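Local coordinates for protein PnpC (Pseudomonas putida, PDB 3N9T) that probably catalyses the intradiol ring cleavage of hydroxyquinol with molecular oxygen, using a bound ferric iron, at residues Q95-T100 / Y283-E288; D115-N121 / Y176-N180. One frame throughout, in Å; residues are numbered along the deposited sequence.

Both contacts tie the long loop region between helix 84-91 and strand 129-138 to the mixed sheet of the catalytic domain, with their nearest atoms about 8 Å apart. Contact 1 is partly buried: it brings residues 95-100 against the end of strand 278-287, where two backbone N-H bonds, one to a carbonyl and one to a threonine hydroxyl, are joined by a threonine-glutamate side-chain bond. Contact 2 lies at the surface, where residues 115-121 cover the end of strand 173-177. Side chains do more of the work there: a tyrosine hydroxyl grips a backbone carbonyl, its ring carries an arginine's CB, and a salt bridge with waters finishes the outer margin.

Contact 1: residues Q95-T100 / Y283-E288; sequences QSTNAT and YEFVME
Strand 278-287 of the catalytic sheet meets the loop that follows helix 84-91 through Thr100 and Val286, which bond each other twice. Thr100 N gives its hydrogen to Val286 O at 2.8 Å, with little bend at the hydrogen. In return Val286 N donates to Thr100 OG1 at 2.9 Å and almost straight, 173°, so a side-chain oxygen takes the place a backbone carbonyl would have in a regular strand pair. The first torsion of Thr100, -52°, sets OG1 beside its own backbone N, bringing both polar groups to bear on Val286; CG2 then faces Tyr283, arriving at the edge of the ring near OH. Water 1 links Thr100 OG1 to Glu284 O and, weakly, to Tyr283 OH, whose stronger partner is Ser254 O. Water 2 donates to both Thr100 O and Val286 O.

In this intradiol dioxygenase the other margin of the strand runs alongside strand 129-138, while Phe285 packs on Leu231, Leu235 and Phe221 some 9 Å, side chain to side chain, from the iron ligand His220. The bonds to Thr100 therefore join the region after the N-terminal helices to a strand of the iron-bearing sheet.

Val286 puts CB 3.4 Å from Asn98 O, and its CG1 lies against Ala99 CA. Farther along, Glu288 bends at chi2, -136°, laying CG 3.3 Å from Ala99 CB and carrying the carboxylate over to Thr97. Thr97 OG1 donates to Glu288 OE2 at 2.8 Å from above the carboxylate plane, and also accepts from Ala99 N, making an ST turn. Glu288 OE1 lies toward Gln95 CG and has a long, weak ion pair with Arg229.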
ATOM      1  N   GLN A  95     -16.716   8.537 -21.195  1.00 29.52           N
ATOM      2  CA  GLN A  95     -17.309   8.741 -22.547  1.00 32.79           C
ATOM      3  C   GLN A  95     -18.838   8.678 -22.480  1.00 34.51           C
ATOM      4  O   GLN A  95     -19.393   7.846 -21.753  1.00 35.20           O
ATOM      5  CB  GLN A  95     -16.826   7.654 -23.523  1.00 33.08           C
ATOM      6  CG  GLN A  95     -15.290   7.575 -23.767  1.00 32.42           C
ATOM      7  CD  GLN A  95     -14.835   6.249 -24.406  1.00 34.92           C
ATOM      8  OE1 GLN A  95     -15.448   5.186 -24.210  1.00 32.51           O
ATOM      9  NE2 GLN A  95     -13.754   6.313 -25.148  1.00 32.05           N
ATOM     10  N   SER A  96     -19.518   9.558 -23.221  1.00 35.92           N
ATOM     11  CA  SER A  96     -20.999   9.577 -23.249  1.00 37.52           C
ATOM     12  C   SER A  96     -21.522   9.108 -24.605  1.00 37.05           C
ATOM     13  O   SER A  96     -22.735   8.926 -24.787  1.00 38.09           O
ATOM     14  CB  SER A  96     -21.556  10.965 -22.922  1.00 37.53           C
ATOM     15  OG  SER A  96     -20.767  11.956 -23.546  1.00 39.40           O
ATOM     16  N   THR A  97     -20.585   8.888 -25.532  1.00 35.91           N
ATOM     17  CA  THR A  97     -20.893   8.596 -26.932  1.00 33.48           C
ATOM     18  C   THR A  97     -20.863   7.090 -27.180  1.00 32.11           C
ATOM     19  O   THR A  97     -20.738   6.294 -26.250  1.00 31.73           O
ATOM     20  CB  THR A  97     -19.801   9.227 -27.811  1.00 34.63           C
ATOM     21  OG1 THR A  97     -18.540   8.737 -27.328  1.00 34.28           O
ATOM     22  CG2 THR A  97     -19.832  10.784 -27.714  1.00 32.62           C
ATOM     23  N   ASN A  98     -20.971   6.683 -28.431  1.00 29.54           N
ATOM     24  CA  ASN A  98     -20.846   5.278 -28.734  1.00 29.09           C
ATOM     25  C   ASN A  98     -19.364   4.975 -29.069  1.00 27.64           C
ATOM     26  O   ASN A  98     -19.103   4.049 -29.851  1.00 27.79           O
ATOM     27  CB  ASN A  98     -21.729   4.896 -29.943  1.00 29.79           C
ATOM     28  CG  ASN A  98     -21.392   5.721 -31.208  1.00 33.29           C
ATOM     29  OD1 ASN A  98     -21.033   6.906 -31.121  1.00 39.72           O
ATOM     30  ND2 ASN A  98     -21.525   5.107 -32.378  1.00 36.76           N
ATOM     31  N   ALA A  99     -18.422   5.768 -28.528  1.00 24.25           N
ATOM     32  CA  ALA A  99     -16.987   5.541 -28.820  1.00 22.07           C
ATOM     33  C   ALA A  99     -16.562   4.192 -28.214  1.00 20.39           C
ATOM     34  O   ALA A  99     -17.139   3.713 -27.201  1.00 18.11           O
ATOM     35  CB  ALA A  99     -16.118   6.691 -28.290  1.00 21.12           C
ATOM     36  N   THR A 100     -15.603   3.515 -28.856  1.00 16.37           N
ATOM     37  CA  THR A 100     -15.179   2.249 -28.277  1.00 15.44           C
ATOM     38  C   THR A 100     -14.642   2.432 -26.858  1.00 15.65           C
ATOM     39  O   THR A 100     -13.895   3.348 -26.628  1.00 15.63           O
ATOM     40  CB  THR A 100     -14.092   1.534 -29.141  1.00 15.12           C
ATOM     41  OG1 THR A 100     -14.592   1.459 -30.470  1.00 13.90           O
ATOM     42  CG2 THR A 100     -13.830   0.133 -28.598  1.00 14.26           C
ATOM     43  N   TYR A 283     -14.759  -6.290 -36.414  1.00 14.40           N
ATOM     44  CA  TYR A 283     -15.020  -5.291 -35.395  1.00 15.81           C
ATOM     45  C   TYR A 283     -15.020  -3.852 -35.909  1.00 14.80           C
ATOM     46  O   TYR A 283     -14.115  -3.482 -36.652  1.00 14.82           O
ATOM     47  CB  TYR A 283     -14.059  -5.453 -34.203  1.00 15.70           C
ATOM     48  CG  TYR A 283     -14.558  -4.693 -32.909  1.00 16.14           C
ATOM     49  CD1 TYR A 283     -15.448  -5.304 -32.033  1.00 19.40           C
ATOM     50  CD2 TYR A 283     -14.136  -3.382 -32.624  1.00 16.97           C
ATOM     51  CE1 TYR A 283     -15.912  -4.664 -30.889  1.00 19.75           C
ATOM     52  CE2 TYR A 283     -14.572  -2.729 -31.472  1.00 16.87           C
ATOM     53  CZ  TYR A 283     -15.475  -3.377 -30.617  1.00 20.86           C
ATOM     54  OH  TYR A 283     -15.906  -2.778 -29.466  1.00 16.41           O
ATOM     55  N   GLU A 284     -16.017  -3.053 -35.518  1.00 13.05           N
ATOM     56  CA  GLU A 284     -15.948  -1.621 -35.899  1.00 16.36           C
ATOM     57  C   GLU A 284     -15.564  -0.709 -34.707  1.00 17.23           C
ATOM     58  O   GLU A 284     -16.327  -0.572 -33.716  1.00 17.18           O
ATOM     59  CB  GLU A 284     -17.225  -1.146 -36.572  1.00 15.70           C
ATOM     60  CG  GLU A 284     -17.533  -1.992 -37.792  1.00 19.00           C
ATOM     61  CD  GLU A 284     -18.805  -1.538 -38.503  1.00 24.19           C
ATOM     62  OE1 GLU A 284     -19.653  -0.893 -37.854  1.00 26.04           O
ATOM     63  OE2 GLU A 284     -18.935  -1.835 -39.703  1.00 25.26           O
ATOM     64  N   PHE A 285     -14.368  -0.134 -34.792  1.00 15.91           N
ATOM     65  CA  PHE A 285     -13.925   0.793 -33.768  1.00 16.62           C
ATOM     66  C   PHE A 285     -14.515   2.186 -34.035  1.00 18.39           C
ATOM     67  O   PHE A 285     -14.626   2.621 -35.187  1.00 20.56           O
ATOM     68  CB  PHE A 285     -12.417   0.929 -33.791  1.00 15.89           C
ATOM     69  CG  PHE A 285     -11.711  -0.320 -33.375  1.00 14.40           C
ATOM     70  CD1 PHE A 285     -11.563  -0.623 -31.991  1.00 13.18           C
ATOM     71  CD2 PHE A 285     -11.159  -1.172 -34.349  1.00 11.44           C
ATOM     72  CE1 PHE A 285     -10.909  -1.822 -31.560  1.00 16.07           C
ATOM     73  CE2 PHE A 285     -10.498  -2.409 -33.932  1.00 10.33           C
ATOM     74  CZ  PHE A 285     -10.418  -2.715 -32.503  1.00 13.00           C
ATOM     75  N   VAL A 286     -14.858   2.863 -32.956  1.00 18.76           N
ATOM     76  CA  VAL A 286     -15.429   4.196 -33.005  1.00 20.28           C
ATOM     77  C   VAL A 286     -14.509   5.107 -32.150  1.00 19.64           C
ATOM     78  O   VAL A 286     -14.302   4.844 -30.971  1.00 19.65           O
ATOM     79  CB  VAL A 286     -16.930   4.193 -32.519  1.00 19.01           C
ATOM     80  CG1 VAL A 286     -17.521   5.618 -32.527  1.00 18.93           C
ATOM     81  CG2 VAL A 286     -17.799   3.200 -33.382  1.00 19.01           C
ATOM     82  N   MET A 287     -13.943   6.125 -32.797  1.00 20.41           N
ATOM     83  CA  MET A 287     -12.990   7.048 -32.237  1.00 22.01           C
ATOM     84  C   MET A 287     -13.644   8.384 -31.929  1.00 25.03           C
ATOM     85  O   MET A 287     -14.610   8.820 -32.610  1.00 24.17           O
ATOM     86  CB  MET A 287     -11.823   7.256 -33.202  1.00 22.36           C
ATOM     87  CG  MET A 287     -10.887   5.967 -33.383  1.00 22.86           C
ATOM     88  SD  MET A 287      -9.468   6.601 -34.283  1.00 32.33           S
ATOM     89  CE  MET A 287      -8.504   7.096 -32.827  1.00 19.04           C
ATOM     90  N   GLU A 288     -13.107   9.052 -30.917  1.00 27.97           N
ATOM     91  CA  GLU A 288     -13.646  10.353 -30.489  1.00 31.63           C
ATOM     92  C   GLU A 288     -12.829  11.483 -31.101  1.00 32.28           C
ATOM     93  O   GLU A 288     -11.583  11.443 -31.092  1.00 31.18           O
ATOM     94  CB  GLU A 288     -13.594  10.483 -28.961  1.00 32.84           C
ATOM     95  CG  GLU A 288     -14.535   9.591 -28.247  1.00 34.11           C
ATOM     96  CD  GLU A 288     -15.267  10.301 -27.108  1.00 42.00           C
ATOM     97  OE1 GLU A 288     -14.603  10.501 -26.068  1.00 42.15           O
ATOM     98  OE2 GLU A 288     -16.492  10.615 -27.236  1.00 42.33           O
TER
HETATM   99  O   HOH W   1     -16.697  -0.159 -30.843  1.00 28.41           O
HETATM  100  O   HOH W   2     -13.071   5.385 -28.547  1.00 31.34           O

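Contact 2: residues D115-N121 / Y176-N180; sequences DRGYGEN and YRSDN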
ATOM      1  N   ASP A 115       5.442  -1.749 -39.979  1.00 19.46           N
ATOM      2  CA  ASP A 115       4.212  -1.204 -40.610  1.00 20.23           C
ATOM      3  C   ASP A 115       3.703  -2.309 -41.567  1.00 19.78           C
ATOM      4  O   ASP A 115       4.428  -2.701 -42.460  1.00 19.05           O
ATOM      5  CB  ASP A 115       4.499   0.094 -41.365  1.00 20.34           C
ATOM      6  CG  ASP A 115       4.971   1.167 -40.460  1.00 20.65           C
ATOM      7  OD1 ASP A 115       4.127   1.757 -39.822  1.00 24.31           O
ATOM      8  OD2 ASP A 115       6.195   1.409 -40.404  1.00 21.42           O
ATOM      9  N   ARG A 116       2.519  -2.862 -41.341  1.00 17.07           N
ATOM     10  CA  ARG A 116       2.088  -3.992 -42.161  1.00 16.17           C
ATOM     11  C   ARG A 116       1.003  -3.597 -43.120  1.00 16.89           C
ATOM     12  O   ARG A 116       0.174  -2.719 -42.786  1.00 16.20           O
ATOM     13  CB  ARG A 116       1.596  -5.160 -41.257  1.00 16.51           C
ATOM     14  CG  ARG A 116       2.607  -5.575 -40.187  1.00 13.96           C
ATOM     15  CD  ARG A 116       2.266  -7.023 -39.655  1.00 13.67           C
ATOM     16  NE  ARG A 116       3.279  -7.448 -38.659  1.00 18.99           N
ATOM     17  CZ  ARG A 116       4.399  -8.107 -38.981  1.00 22.95           C
ATOM     18  NH1 ARG A 116       4.691  -8.350 -40.264  1.00 17.92           N
ATOM     19  NH2 ARG A 116       5.246  -8.507 -38.031  1.00 22.19           N
ATOM     20  N   GLY A 117       0.981  -4.247 -44.299  1.00 16.72           N
ATOM     21  CA  GLY A 117      -0.029  -3.988 -45.340  1.00 15.69           C
ATOM     22  C   GLY A 117      -1.427  -4.523 -44.997  1.00 16.49           C
ATOM     23  O   GLY A 117      -1.605  -5.335 -44.068  1.00 14.94           O
ATOM     24  N   TYR A 118      -2.411  -4.095 -45.760  1.00 14.69           N
ATOM     25  CA  TYR A 118      -3.810  -4.565 -45.536  1.00 17.28           C
ATOM     26  C   TYR A 118      -3.905  -6.089 -45.656  1.00 17.69           C
ATOM     27  O   TYR A 118      -3.542  -6.639 -46.677  1.00 15.21           O
ATOM     28  CB  TYR A 118      -4.721  -3.929 -46.529  1.00 17.71           C
ATOM     29  CG  TYR A 118      -6.202  -4.222 -46.396  1.00 17.09           C
ATOM     30  CD1 TYR A 118      -7.021  -3.405 -45.631  1.00 15.18           C
ATOM     31  CD2 TYR A 118      -6.775  -5.260 -47.126  1.00 16.90           C
ATOM     32  CE1 TYR A 118      -8.385  -3.652 -45.525  1.00 15.53           C
ATOM     33  CE2 TYR A 118      -8.141  -5.487 -47.055  1.00 19.05           C
ATOM     34  CZ  TYR A 118      -8.911  -4.697 -46.291  1.00 15.45           C
ATOM     35  OH  TYR A 118     -10.214  -4.951 -46.248  1.00 18.16           O
ATOM     36  N   GLY A 119      -4.342  -6.771 -44.598  1.00 17.31           N
ATOM     37  CA  GLY A 119      -4.392  -8.237 -44.660  1.00 17.73           C
ATOM     38  C   GLY A 119      -3.069  -8.965 -44.485  1.00 19.96           C
ATOM     39  O   GLY A 119      -3.029 -10.207 -44.549  1.00 20.24           O
ATOM     40  N   GLU A 120      -1.993  -8.231 -44.183  1.00 18.52           N
ATOM     41  CA  GLU A 120      -0.725  -8.870 -43.945  1.00 19.66           C
ATOM     42  C   GLU A 120      -0.781  -9.819 -42.736  1.00 18.83           C
ATOM     43  O   GLU A 120      -1.377  -9.517 -41.720  1.00 18.36           O
ATOM     44  CB  GLU A 120       0.368  -7.822 -43.729  1.00 18.35           C
ATOM     45  CG  GLU A 120       1.773  -8.456 -43.571  1.00 21.54           C
ATOM     46  CD  GLU A 120       2.862  -7.390 -43.622  1.00 24.38           C
ATOM     47  OE1 GLU A 120       2.692  -6.421 -44.373  1.00 18.29           O
ATOM     48  OE2 GLU A 120       3.868  -7.523 -42.932  1.00 24.34           O
ATOM     49  N   ASN A 121      -0.131 -10.965 -42.840  1.00 19.83           N
ATOM     50  CA  ASN A 121      -0.036 -11.888 -41.709  1.00 20.89           C
ATOM     51  C   ASN A 121       1.034 -11.488 -40.675  1.00 21.49           C
ATOM     52  O   ASN A 121       2.173 -11.234 -41.047  1.00 20.32           O
ATOM     53  CB  ASN A 121       0.242 -13.286 -42.252  1.00 23.33           C
ATOM     54  CG  ASN A 121       0.463 -14.297 -41.165  1.00 25.45           C
ATOM     55  OD1 ASN A 121      -0.276 -14.357 -40.170  1.00 22.52           O
ATOM     56  ND2 ASN A 121       1.535 -15.084 -41.315  1.00 29.64           N
ATOM     57  N   TYR A 176      -0.904  -1.563 -38.474  1.00 16.13           N
ATOM     58  CA  TYR A 176      -1.785  -1.598 -39.657  1.00 16.29           C
ATOM     59  C   TYR A 176      -2.507  -0.250 -39.865  1.00 16.57           C
ATOM     60  O   TYR A 176      -2.452   0.648 -38.971  1.00 14.64           O
ATOM     61  CB  TYR A 176      -2.837  -2.695 -39.407  1.00 16.72           C
ATOM     62  CG  TYR A 176      -2.281  -4.113 -39.433  1.00 13.29           C
ATOM     63  CD1 TYR A 176      -1.625  -4.660 -38.317  1.00 15.97           C
ATOM     64  CD2 TYR A 176      -2.413  -4.897 -40.571  1.00 13.66           C
ATOM     65  CE1 TYR A 176      -1.110  -5.970 -38.323  1.00 12.73           C
ATOM     66  CE2 TYR A 176      -1.907  -6.220 -40.608  1.00 12.02           C
ATOM     67  CZ  TYR A 176      -1.290  -6.732 -39.494  1.00 15.32           C
ATOM     68  OH  TYR A 176      -0.876  -8.003 -39.510  1.00 17.38           O
ATOM     69  N   ARG A 177      -3.166  -0.081 -41.026  1.00 16.33           N
ATOM     70  CA  ARG A 177      -3.809   1.195 -41.330  1.00 18.52           C
ATOM     71  C   ARG A 177      -5.195   0.999 -41.914  1.00 19.54           C
ATOM     72  O   ARG A 177      -5.468  -0.018 -42.624  1.00 20.23           O
ATOM     73  CB  ARG A 177      -2.901   2.003 -42.283  1.00 19.85           C
ATOM     74  CG  ARG A 177      -1.774   2.652 -41.554  1.00 20.96           C
ATOM     75  CD  ARG A 177      -0.797   3.355 -42.508  1.00 24.46           C
ATOM     76  NE  ARG A 177       0.170   4.192 -41.794  1.00 25.66           N
ATOM     77  CZ  ARG A 177       1.229   3.706 -41.125  1.00 29.90           C
ATOM     78  NH1 ARG A 177       1.522   2.384 -41.082  1.00 29.87           N
ATOM     79  NH2 ARG A 177       2.039   4.542 -40.514  1.00 28.06           N
ATOM     80  N   SER A 178      -6.091   1.932 -41.619  1.00 18.98           N
ATOM     81  CA  SER A 178      -7.405   1.857 -42.168  1.00 18.52           C
ATOM     82  C   SER A 178      -7.290   2.456 -43.598  1.00 22.06           C
ATOM     83  O   SER A 178      -6.475   3.386 -43.843  1.00 21.28           O
ATOM     84  CB  SER A 178      -8.356   2.618 -41.251  1.00 20.05           C
ATOM     85  OG  SER A 178      -8.132   4.047 -41.332  1.00 22.13           O
ATOM     86  N   ASP A 179      -8.054   1.922 -44.560  1.00 22.56           N
ATOM     87  CA  ASP A 179      -7.939   2.397 -45.937  1.00 23.05           C
ATOM     88  C   ASP A 179      -8.903   3.545 -46.185  1.00 23.77           C
ATOM     89  O   ASP A 179      -9.529   4.036 -45.257  1.00 22.87           O
ATOM     90  CB  ASP A 179      -8.164   1.226 -46.947  1.00 23.06           C
ATOM     91  CG  ASP A 179      -9.578   0.678 -46.940  1.00 19.77           C
ATOM     92  OD1 ASP A 179     -10.538   1.282 -46.441  1.00 22.01           O
ATOM     93  OD2 ASP A 179      -9.770  -0.430 -47.446  1.00 24.31           O
ATOM     94  N   ASN A 180      -9.060   3.957 -47.438  1.00 25.84           N
ATOM     95  CA  ASN A 180     -10.037   5.027 -47.807  1.00 26.75           C
ATOM     96  C   ASN A 180     -11.455   4.794 -47.339  1.00 26.65           C
ATOM     97  O   ASN A 180     -12.221   5.736 -47.167  1.00 27.94           O
ATOM     98  CB  ASN A 180     -10.126   5.137 -49.312  1.00 28.77           C
ATOM     99  CG  ASN A 180      -8.845   5.529 -49.929  1.00 32.60           C
ATOM    100  OD1 ASN A 180      -8.581   5.129 -51.041  1.00 42.92           O
ATOM    101  ND2 ASN A 180      -8.033   6.336 -49.230  1.00 33.84           N
TER
HETATM  102  O   HOH W   3       4.531   4.321 -38.949  1.00 21.87           O
HETATM  103  O   HOH W   4      -2.469  -2.105 -43.074  1.00 13.96           O
HETATM  104  O   HOH W   5       0.699   0.017 -41.664  1.00 25.46           O
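Tyr176, near the end of strand 173-177 in the mixed sheet of the intradiol dioxygenase domain, lies beneath the 115-121 loop and forms the compact part of this contact. Arg116 sets CB over one face of the ring, 3.8 Å from the centroid and 17° off the normal, a CH-pi contact. With chi1 at -53° its CG stands beside the backbone N, and the extended chain lays CD 3.3 Å from Tyr176 OH. The hydroxyl donates to Glu120 O at 2.7 Å, approaching from above the carbonyl plane, while that oxygen sits at the edge of the ring. Met122 and Ile186 also touch Tyr176, which is buried.

Past Arg116 the chain makes a type II beta turn, Gly117 to Glu120, running by the hydroxyl side of the ring. Glu120 OE1 accepts from Gly117 N at 2.8 Å, and OE2 pairs with Arg116 NH1 at 2.9 Å. Arg116 NE and NH2 reach Arg173 O and Gly170 O. Backbone bonds of Arg116 with Arg175, Gly119 with Ala185 and Glu120 with Gln187 bind the loop to the sheet. Tyr118, second in the turn, comes no nearer to Asp179 than 4.0 Å, CE1 to OD2; its OH bonds Gly270 O.

Toward solvent the fit is looser and water mediates. Arg177 NH1 makes a salt bridge to Asp115 OD1 at 3.0 Å, meeting it on the anti side, out of the carboxylate plane. Water 3 joins Asp115 OD1 to Arg177 NH2, water 5 joins Arg116 O to Arg177 NH1, and water 4 bridges Arg116 O and Arg177 N, 4.6 Å apart. Exposed and water-linked, the Asp115-Arg177 pair is probably screened by solvent and contributes less than Arg116-Glu120, whose guanidinium also binds two carbonyls.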